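Local coordinates for extracellular solute-binding protein family 1 (Arthrobacter chlorophenolicus, PDB 4R2F) that binds the disaccharide laminaribiose and probably serves as the extracellular sugar receptor of an ABC transporter, at residues M213-G218 against S295-P300; K304-F309 against V374-T379. One frame throughout, in Å; residues are numbered along the deposited sequence.

Interactions 1 and 2 lie about 10 Å apart, centre to centre, on the same side of the chain's centre, and touch directly. L214 O at the end of helix 204-215 packs on A305 CB at 3.5 Å, while the chain of K304 lies against the loop of interaction 1, its CD 3.6 Å from I297 O. P296 CB meets I376 CD1 at 3.8 Å, so both segments of interaction 2 are joined to interaction 1. Along the sequence the contacts come in series, the loop at 295-300 leading into strand 306-316. Interaction 2 reaches the sugar pocket through F309; interaction 1 is structural packing between helix end and loop.

Interaction 1 of 2, residues M213-G218 against S295-P300; sequences MLNNGG and SPIAGP
N215 and N216 both swing CG to the side opposite the backbone N (chi1 -162° and -160°), which carries two successive side-chain amides from the helix end to the passing loop. The N215 side chain crosses that of I297 at about a right angle, with CG 3.7 Å from I297 O. N216 sets OD1 against the ring of P300, 3.2 Å from CD and 3.5 Å from CG, while its ND2 is hydrogen-bonded to E236. Between them the backbones close to 5.0 Å, N216 CA to G299 CA; the place a CB would take at G299 runs into N215 O. Were N215 cut back to an alanine, a gap would probably open between the helix end and I297, with no amide left close to the I297 carbonyl. The helix stops in a Schellman motif with G217, at positive phi (75°), as its C-prime residue: G218 N bonds M213 O at 2.8 Å and G217 N bonds L214 O at 3.0 Å. Helix 204-215 thus ends against the loop joining strands 291-294 and 306-316, with W176 of helix 176-188 touching N215, N216, I297 and P300, and R233 of helix 232-246 bonded to N216 O.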
loop_
_atom_site.group_PDB
_atom_site.type_symbol
_atom_site.label_atom_id
_atom_site.label_comp_id
_atom_site.label_asym_id
_atom_site.label_seq_id
_atom_site.Cartn_x
_atom_site.Cartn_y
_atom_site.Cartn_z
ATOM N N MET A 213 -11.555 1.067 9.494
ATOM C CA MET A 213 -11.490 0.454 10.841
ATOM C C MET A 213 -10.459 1.228 11.675
ATOM O O MET A 213 -10.744 1.651 12.792
ATOM C CB MET A 213 -11.118 -1.045 10.771
ATOM C CG MET A 213 -12.166 -1.987 10.154
ATOM S SD MET A 213 -11.566 -3.684 9.987
ATOM C CE MET A 213 -12.378 -4.198 8.521
ATOM N N LEU A 214 -9.266 1.448 11.123
ATOM C CA LEU A 214 -8.217 2.179 11.864
ATOM C C LEU A 214 -8.644 3.589 12.219
ATOM O O LEU A 214 -8.422 4.055 13.327
ATOM C CB LEU A 214 -6.925 2.214 11.053
ATOM C CG LEU A 214 -6.298 0.857 10.756
ATOM C CD1 LEU A 214 -4.990 1.085 10.024
ATOM C CD2 LEU A 214 -6.066 0.031 11.997
ATOM N N ASN A 215 -9.313 4.243 11.276
ATOM C CA ASN A 215 -9.819 5.586 11.472
ATOM C C ASN A 215 -10.844 5.667 12.607
ATOM O O ASN A 215 -11.012 6.713 13.202
ATOM C CB ASN A 215 -10.405 6.077 10.154
ATOM C CG ASN A 215 -10.572 7.579 10.075
ATOM O OD1 ASN A 215 -10.495 8.310 11.063
ATOM N ND2 ASN A 215 -10.823 8.048 8.867
ATOM N N ASN A 216 -11.501 4.566 12.939
ATOM C CA ASN A 216 -12.431 4.571 14.061
ATOM C C ASN A 216 -11.867 3.943 15.332
ATOM O O ASN A 216 -12.635 3.507 16.197
ATOM C CB ASN A 216 -13.693 3.815 13.661
ATOM C CG ASN A 216 -14.891 4.152 14.539
ATOM O OD1 ASN A 216 -15.037 5.277 15.019
ATOM N ND2 ASN A 216 -15.786 3.177 14.700
ATOM N N GLY A 217 -10.542 3.890 15.456
ATOM C CA GLY A 217 -9.912 3.308 16.633
ATOM C C GLY A 217 -9.978 1.792 16.662
ATOM O O GLY A 217 -9.713 1.192 17.679
ATOM N N GLY A 218 -10.319 1.167 15.541
ATOM C CA GLY A 218 -10.408 -0.293 15.457
ATOM C C GLY A 218 -9.178 -0.906 14.869
ATOM O O GLY A 218 -8.080 -0.408 15.078
ATOM N N SER A 295 -7.211 16.914 3.939
ATOM C CA SER A 295 -6.760 16.603 5.305
ATOM C C SER A 295 -7.408 15.317 5.804
ATOM O O SER A 295 -8.536 15.005 5.421
ATOM C CB SER A 295 -7.086 17.753 6.260
ATOM O OG SER A 295 -6.309 18.908 5.931
ATOM N N PRO A 296 -6.702 14.565 6.668
ATOM C CA PRO A 296 -7.333 13.389 7.275
ATOM C C PRO A 296 -8.600 13.793 8.012
ATOM O O PRO A 296 -8.733 14.945 8.440
ATOM C CB PRO A 296 -6.283 12.853 8.254
ATOM C CG PRO A 296 -5.027 13.595 7.987
ATOM C CD PRO A 296 -5.345 14.817 7.179
ATOM N N ILE A 297 -9.541 12.863 8.122
ATOM C CA ILE A 297 -10.815 13.124 8.782
ATOM C C ILE A 297 -10.933 12.319 10.062
ATOM O O ILE A 297 -10.320 11.261 10.223
ATOM C CB ILE A 297 -11.998 12.781 7.886
ATOM C CG1 ILE A 297 -12.024 11.280 7.541
ATOM C CG2 ILE A 297 -11.935 13.634 6.609
ATOM C CD1 ILE A 297 -13.101 10.928 6.537
ATOM N N ALA A 298 -11.761 12.825 10.958
ATOM C CA ALA A 298 -11.976 12.193 12.245
ATOM C C ALA A 298 -13.135 11.223 12.174
ATOM O O ALA A 298 -14.149 11.498 11.545
ATOM C CB ALA A 298 -12.246 13.260 13.306
ATOM N N GLY A 299 -12.967 10.078 12.825
ATOM C CA GLY A 299 -14.072 9.142 13.051
ATOM C C GLY A 299 -15.076 9.720 14.047
ATOM O O GLY A 299 -14.843 10.786 14.644
ATOM N N PRO A 300 -16.207 9.034 14.233
ATOM C CA PRO A 300 -17.287 9.571 15.057
ATOM C C PRO A 300 -16.943 9.702 16.557
ATOM O O PRO A 300 -17.612 10.425 17.254
ATOM C CB PRO A 300 -18.435 8.575 14.825
ATOM C CG PRO A 300 -17.770 7.321 14.375
ATOM C CD PRO A 300 -16.554 7.742 13.619
#

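Interaction 2 of 2, residues K304-F309 against V374-T379; sequences KAALIF and VPIAKT. With BGC (beta-D-glucopyranose), chain B.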
loop_
_atom_site.group_PDB
_atom_site.type_symbol
_atom_site.label_atom_id
_atom_site.label_comp_id
_atom_site.label_asym_id
_atom_site.label_seq_id
_atom_site.Cartn_x
_atom_site.Cartn_y
_atom_site.Cartn_z
ATOM N N LYS A 304 -8.193 9.599 14.692
ATOM C CA LYS A 304 -7.492 9.916 13.449
ATOM C C LYS A 304 -6.507 8.801 13.164
ATOM O O LYS A 304 -5.794 8.369 14.061
ATOM C CB LYS A 304 -6.714 11.203 13.626
ATOM C CG LYS A 304 -7.580 12.372 14.032
ATOM C CD LYS A 304 -8.373 12.835 12.835
ATOM C CE LYS A 304 -7.564 13.833 12.045
ATOM N NZ LYS A 304 -7.818 15.189 12.601
ATOM N N ALA A 305 -6.499 8.313 11.925
ATOM C CA ALA A 305 -5.476 7.369 11.466
ATOM C C ALA A 305 -5.263 7.462 9.961
ATOM O O ALA A 305 -6.175 7.835 9.223
ATOM C CB ALA A 305 -5.842 5.950 11.849
ATOM N N ALA A 306 -4.042 7.129 9.534
ATOM C CA ALA A 306 -3.703 6.898 8.133
ATOM C C ALA A 306 -3.156 5.487 8.014
ATOM O O ALA A 306 -2.551 4.970 8.953
ATOM C CB ALA A 306 -2.656 7.902 7.649
ATOM N N LEU A 307 -3.411 4.858 6.877
ATOM C CA LEU A 307 -2.925 3.507 6.584
ATOM C C LEU A 307 -1.610 3.620 5.815
ATOM O O LEU A 307 -1.512 4.405 4.874
ATOM C CB LEU A 307 -3.943 2.762 5.757
ATOM C CG LEU A 307 -3.540 1.384 5.250
ATOM C CD1 LEU A 307 -3.236 0.473 6.441
ATOM C CD2 LEU A 307 -4.654 0.800 4.416
ATOM N N ILE A 308 -0.610 2.846 6.235
ATOM C CA ILE A 308 0.701 2.814 5.591
ATOM C C ILE A 308 1.230 1.377 5.456
ATOM O O ILE A 308 0.964 0.526 6.313
ATOM C CB ILE A 308 1.691 3.721 6.355
ATOM C CG1 ILE A 308 2.848 4.171 5.457
ATOM C CG2 ILE A 308 2.218 3.046 7.626
ATOM C CD1 ILE A 308 3.645 5.306 6.097
ATOM N N PHE A 309 1.952 1.131 4.349
ATOM C CA PHE A 309 2.589 -0.151 4.022
ATOM C C PHE A 309 4.107 0.054 3.995
ATOM O O PHE A 309 4.613 0.877 3.235
ATOM C CB PHE A 309 2.119 -0.709 2.677
ATOM C CG PHE A 309 0.665 -1.022 2.656
ATOM C CD1 PHE A 309 -0.253 -0.024 2.377
ATOM C CD2 PHE A 309 0.208 -2.294 2.966
ATOM C CE1 PHE A 309 -1.624 -0.283 2.389
ATOM C CE2 PHE A 309 -1.161 -2.570 2.972
ATOM C CZ PHE A 309 -2.069 -1.552 2.697
ATOM N N VAL A 374 1.691 11.118 7.768
ATOM C CA VAL A 374 2.748 10.314 8.374
ATOM C C VAL A 374 2.623 10.202 9.892
ATOM O O VAL A 374 2.735 9.104 10.432
ATOM C CB VAL A 374 4.154 10.776 7.939
ATOM C CG1 VAL A 374 5.257 10.123 8.784
ATOM C CG2 VAL A 374 4.353 10.402 6.493
ATOM N N PRO A 375 2.350 11.327 10.584
ATOM C CA PRO A 375 2.323 11.251 12.059
ATOM C C PRO A 375 1.229 10.372 12.669
ATOM O O PRO A 375 1.351 9.971 13.824
ATOM C CB PRO A 375 2.107 12.708 12.485
ATOM C CG PRO A 375 2.579 13.528 11.328
ATOM C CD PRO A 375 2.242 12.717 10.108
ATOM N N ILE A 376 0.172 10.083 11.908
ATOM C CA ILE A 376 -0.952 9.256 12.388
ATOM C C ILE A 376 -0.999 7.893 11.707
ATOM O O ILE A 376 -1.987 7.154 11.823
ATOM C CB ILE A 376 -2.290 9.977 12.192
ATOM C CG1 ILE A 376 -2.460 10.424 10.733
ATOM C CG2 ILE A 376 -2.387 11.183 13.149
ATOM C CD1 ILE A 376 -3.885 10.790 10.398
ATOM N N ALA A 377 0.086 7.560 11.022
ATOM C CA ALA A 377 0.138 6.366 10.200
ATOM C C ALA A 377 0.170 5.078 11.022
ATOM O O ALA A 377 0.876 4.990 11.998
ATOM C CB ALA A 377 1.360 6.429 9.308
ATOM N N LYS A 378 -0.583 4.069 10.587
ATOM C CA LYS A 378 -0.593 2.735 11.203
ATOM C C LYS A 378 -0.599 1.663 10.107
ATOM O O LYS A 378 -0.988 1.929 8.962
ATOM C CB LYS A 378 -1.840 2.598 12.056
ATOM C CG LYS A 378 -1.789 3.395 13.360
ATOM C CD LYS A 378 -3.192 3.548 13.931
ATOM C CE LYS A 378 -3.215 4.184 15.316
ATOM N NZ LYS A 378 -3.077 3.165 16.388
ATOM N N THR A 379 -0.164 0.459 10.440
ATOM C CA THR A 379 -0.146 -0.622 9.485
ATOM C C THR A 379 -1.290 -1.589 9.759
ATOM O O THR A 379 -2.046 -1.446 10.712
ATOM C CB THR A 379 1.181 -1.422 9.513
ATOM O OG1 THR A 379 1.250 -2.235 10.710
ATOM C CG2 THR A 379 2.396 -0.491 9.397
HETATM C C2 BGC B . 0.933 -2.139 -0.955
HETATM C C3 BGC B . 1.590 -3.447 -0.510
HETATM C C4 BGC B . 0.531 -4.528 -0.346
HETATM C C5 BGC B . -0.276 -4.669 -1.630
HETATM C C6 BGC B . -1.436 -5.661 -1.472
HETATM C C1 BGC B . 0.250 -2.443 -2.277
HETATM O O2 BGC B . 1.898 -1.105 -1.105
HETATM O O3 BGC B . 2.292 -3.259 0.718
HETATM O O4 BGC B . 1.158 -5.780 -0.101
HETATM O O5 BGC B . -0.795 -3.397 -2.033
HETATM O O6 BGC B . -2.404 -5.222 -0.493
HETATM O O HOH W 1 -3.188 7.118 14.427
#
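A306 exchanges two backbone hydrogen bonds with the segment 374-379: A306 N donates to I376 O at 3.1 Å, and A306 O accepts from K378 N at 2.7 Å; I308 N then bonds K378 O at 2.9 Å. This is a parallel beta ladder in which A306 pairs with A377 and L307 with K378. The bonds differ in approach: K378 N comes nearly straight at the A306 carbonyl, whereas A306 N stands above the plane of the I376 carbonyl, 61° out of it. I376 O also accepts from a water that donates to K304 O, bridging the two segments where the ladder begins. Side chains add contacts of their own. I376 holds CG1 between its backbone N and carbonyl carbon (chi1 54°), which lays CD1 along the backbone 3.6 Å from A305 C. On the face of A306 and A377, I308 CG2 meets A377 CB at 3.9 Å; on the other, the K378 chain runs alongside A305 CB. T379 turns CG2 to I308 O, 3.5 Å away, and bonds its OG1 to A381 N. Beyond the ladder, F309 offers a ring face to a glucose unit: C2 of the sugar lies above the plane toward the rim, and O3 is 3.2 Å from F309 CD2. F380 meets this ring edge-to-face, and D154 and N311 hydrogen-bond the same sugar. Strand 306-316 thus pairs with strand 377-378 in parallel and with strand 145-161 antiparallel, where F309 bonds D154 through its backbone, while L214 of helix 204-215 packs on L307 and K378.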